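Local atomic coordinates of homoserine O-acetyltransferase (PDB entry 3I1I), a protein that probably transfers an acetyl group from acetyl-CoA to the hydroxyl of L-homoserine, an early step of methionine biosynthesis. Residues Lys15-Glu20 against Ala133-Glu138. Residues are numbered along the deposited sequence; the frame is centred on the assembly and turned at random. Where two conformers were deposited one is given.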
loop_
_atom_site.group_PDB
_atom_site.type_symbol
_atom_site.label_atom_id
_atom_site.label_comp_id
_atom_site.label_asym_id
_atom_site.label_seq_id
_atom_site.Cartn_x
_atom_site.Cartn_y
_atom_site.Cartn_z
ATOM N N LYS A 15 -29.351 23.382 7.178
ATOM C CA LYS A 15 -29.645 23.939 5.879
ATOM C C LYS A 15 -28.364 24.486 5.281
ATOM O O LYS A 15 -28.169 24.432 4.071
ATOM C CB LYS A 15 -30.691 25.046 5.992
ATOM C CG LYS A 15 -32.115 24.556 6.172
ATOM C CD LYS A 15 -33.043 25.727 6.350
ATOM C CE LYS A 15 -34.513 25.354 6.278
ATOM N NZ LYS A 15 -35.308 26.407 7.004
ATOM N N GLU A 16 -27.527 25.041 6.145
ATOM C CA GLU A 16 -26.194 25.434 5.775
ATOM C C GLU A 16 -25.246 25.152 6.931
ATOM O O GLU A 16 -25.499 25.586 8.060
ATOM C CB GLU A 16 -26.132 26.936 5.453
ATOM C CG GLU A 16 -26.927 27.407 4.222
ATOM C CD GLU A 16 -26.568 26.676 2.916
ATOM O OE1 GLU A 16 -25.478 26.071 2.800
ATOM O OE2 GLU A 16 -27.415 26.717 1.996
ATOM N N TYR A 17 -24.160 24.435 6.651
ATOM C CA TYR A 17 -23.080 24.286 7.597
ATOM C C TYR A 17 -21.758 24.816 6.982
ATOM O O TYR A 17 -21.414 24.519 5.844
ATOM C CB TYR A 17 -22.957 22.825 8.058
ATOM C CG TYR A 17 -21.681 22.596 8.817
ATOM C CD1 TYR A 17 -21.517 23.117 10.086
ATOM C CD2 TYR A 17 -20.608 21.948 8.226
ATOM C CE1 TYR A 17 -20.335 22.953 10.774
ATOM C CE2 TYR A 17 -19.409 21.787 8.898
ATOM C CZ TYR A 17 -19.273 22.288 10.173
ATOM O OH TYR A 17 -18.081 22.171 10.845
ATOM N N THR A 18 -21.018 25.609 7.744
ATOM C CA THR A 18 -19.723 26.081 7.285
ATOM C C THR A 18 -18.587 25.231 7.845
ATOM O O THR A 18 -18.368 25.156 9.055
ATOM C CB THR A 18 -19.518 27.558 7.638
ATOM O OG1 THR A 18 -20.569 28.317 7.015
ATOM C CG2 THR A 18 -18.137 28.058 7.154
ATOM N N PHE A 19 -17.873 24.588 6.939
ATOM C CA PHE A 19 -16.754 23.714 7.292
ATOM C C PHE A 19 -15.560 24.564 7.758
ATOM O O PHE A 19 -15.451 25.790 7.444
ATOM C CB PHE A 19 -16.338 22.860 6.078
ATOM C CG PHE A 19 -17.274 21.727 5.765
ATOM C CD1 PHE A 19 -16.859 20.420 5.920
ATOM C CD2 PHE A 19 -18.570 21.966 5.301
ATOM C CE1 PHE A 19 -17.719 19.352 5.616
ATOM C CE2 PHE A 19 -19.443 20.904 4.982
ATOM C CZ PHE A 19 -19.018 19.597 5.160
ATOM N N GLU A 20 -14.647 23.908 8.467
ATOM C CA GLU A 20 -13.465 24.572 8.990
ATOM C C GLU A 20 -12.637 25.242 7.882
ATOM O O GLU A 20 -11.984 26.258 8.116
ATOM C CB GLU A 20 -12.623 23.576 9.792
ATOM C CG GLU A 20 -13.269 23.203 11.157
ATOM C CD GLU A 20 -13.347 24.403 12.130
ATOM O OE1 GLU A 20 -12.416 25.253 12.101
ATOM O OE2 GLU A 20 -14.328 24.495 12.926
ATOM N N ALA A 133 -17.433 17.189 15.149
ATOM C CA ALA A 133 -17.708 17.662 16.486
ATOM C C ALA A 133 -18.609 18.934 16.421
ATOM O O ALA A 133 -19.544 19.071 17.206
ATOM C CB ALA A 133 -16.377 17.941 17.224
ATOM N N ARG A 134 -18.359 19.839 15.478
ATOM C CA ARG A 134 -19.199 21.041 15.375
ATOM C C ARG A 134 -20.641 20.689 14.983
ATOM O O ARG A 134 -21.582 21.247 15.537
ATOM C CB ARG A 134 -18.629 22.061 14.400
ATOM C CG ARG A 134 -17.172 22.493 14.724
ATOM C CD ARG A 134 -17.115 23.975 14.882
ATOM N NE ARG A 134 -15.767 24.541 15.067
ATOM C CZ ARG A 134 -15.238 24.907 16.242
ATOM N NH1 ARG A 134 -15.896 24.741 17.407
ATOM N NH2 ARG A 134 -14.022 25.434 16.248
HETATM N N MSE A 135 -20.811 19.732 14.072
HETATM C CA MSE A 135 -22.133 19.306 13.717
HETATM C C MSE A 135 -22.837 18.633 14.884
HETATM O O MSE A 135 -23.955 18.991 15.189
HETATM C CB MSE A 135 -22.100 18.392 12.523
HETATM C CG MSE A 135 -21.873 19.158 11.244
HETATM SE SE MSE A 135 -21.467 17.909 9.814
HETATM C CE MSE A 135 -23.082 16.784 9.950
ATOM N N GLN A 136 -22.179 17.688 15.547
ATOM C CA GLN A 136 -22.750 17.027 16.704
ATOM C C GLN A 136 -23.220 18.026 17.786
ATOM O O GLN A 136 -24.277 17.864 18.391
ATOM C CB GLN A 136 -21.713 16.112 17.319
ATOM C CG GLN A 136 -21.437 14.831 16.530
ATOM C CD GLN A 136 -20.312 14.040 17.178
ATOM O OE1 GLN A 136 -19.372 14.617 17.743
ATOM N NE2 GLN A 136 -20.428 12.727 17.150
ATOM N N CYS A 137 -22.408 19.049 18.019
ATOM C CA CYS A 137 -22.721 20.049 18.985
ATOM C C CYS A 137 -24.011 20.816 18.647
ATOM O O CYS A 137 -24.789 21.138 19.553
ATOM C CB CYS A 137 -21.561 21.018 19.102
ATOM S SG CYS A 137 -21.778 22.142 20.448
ATOM N N GLU A 138 -24.244 21.096 17.362
ATOM C CA GLU A 138 -25.490 21.740 16.958
ATOM C C GLU A 138 -26.652 20.872 17.320
ATOM O O GLU A 138 -27.680 21.371 17.787
ATOM C CB GLU A 138 -25.592 21.962 15.465
ATOM C CG GLU A 138 -24.484 22.765 14.895
ATOM C CD GLU A 138 -24.748 24.217 14.983
ATOM O OE1 GLU A 138 -24.928 24.810 13.882
ATOM O OE2 GLU A 138 -24.759 24.751 16.131
HETATM O O HOH W 1 -24.464 25.397 10.701
#
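Tyr17 turns one face of its ring to the selenomethionine Met135, and this pair illustrates how an aromatic side chain of a strand packs on a neighbouring helix. Met135 CG sits 4.0 Å from the ring centroid and only 4° off the ring normal, a CH-pi contact over the centre of the ring. The selenium lies farther out, 4.7 Å from the same centroid and obliquely placed, which adds a Met-aromatic component. Because Tyr17 has CG anti to its own backbone N (chi1 168°), the ring reaches across to the helix, where OH passes 3.6 Å from Arg134 CB; that hydroxyl is hydrogen-bonded to OD1 of Asp131, about one turn before Arg134 in the helix. In the alpha/beta-hydrolase fold seen here, the contact joins strand 10-18, outermost in the central sheet within this chain, to helix 129-142, which also packs against helix 156-167. Beyond the strand, in one of two conformers modelled for Glu20, Arg134 NE donates to Glu20 OE2 over 2.6 Å in a nearly straight salt bridge that may not persist; the acceptor lies close to the guanidinium plane although the carboxylate is turned 42° from it. Asp131 OD1 also accepts a hydrogen bond from Glu20 N, while Arg134 NH1 is hydrogen-bonded to the Tyr168 hydroxyl. At the other end a water donates to Glu16 O and, over a longer distance, to Glu138 OE1.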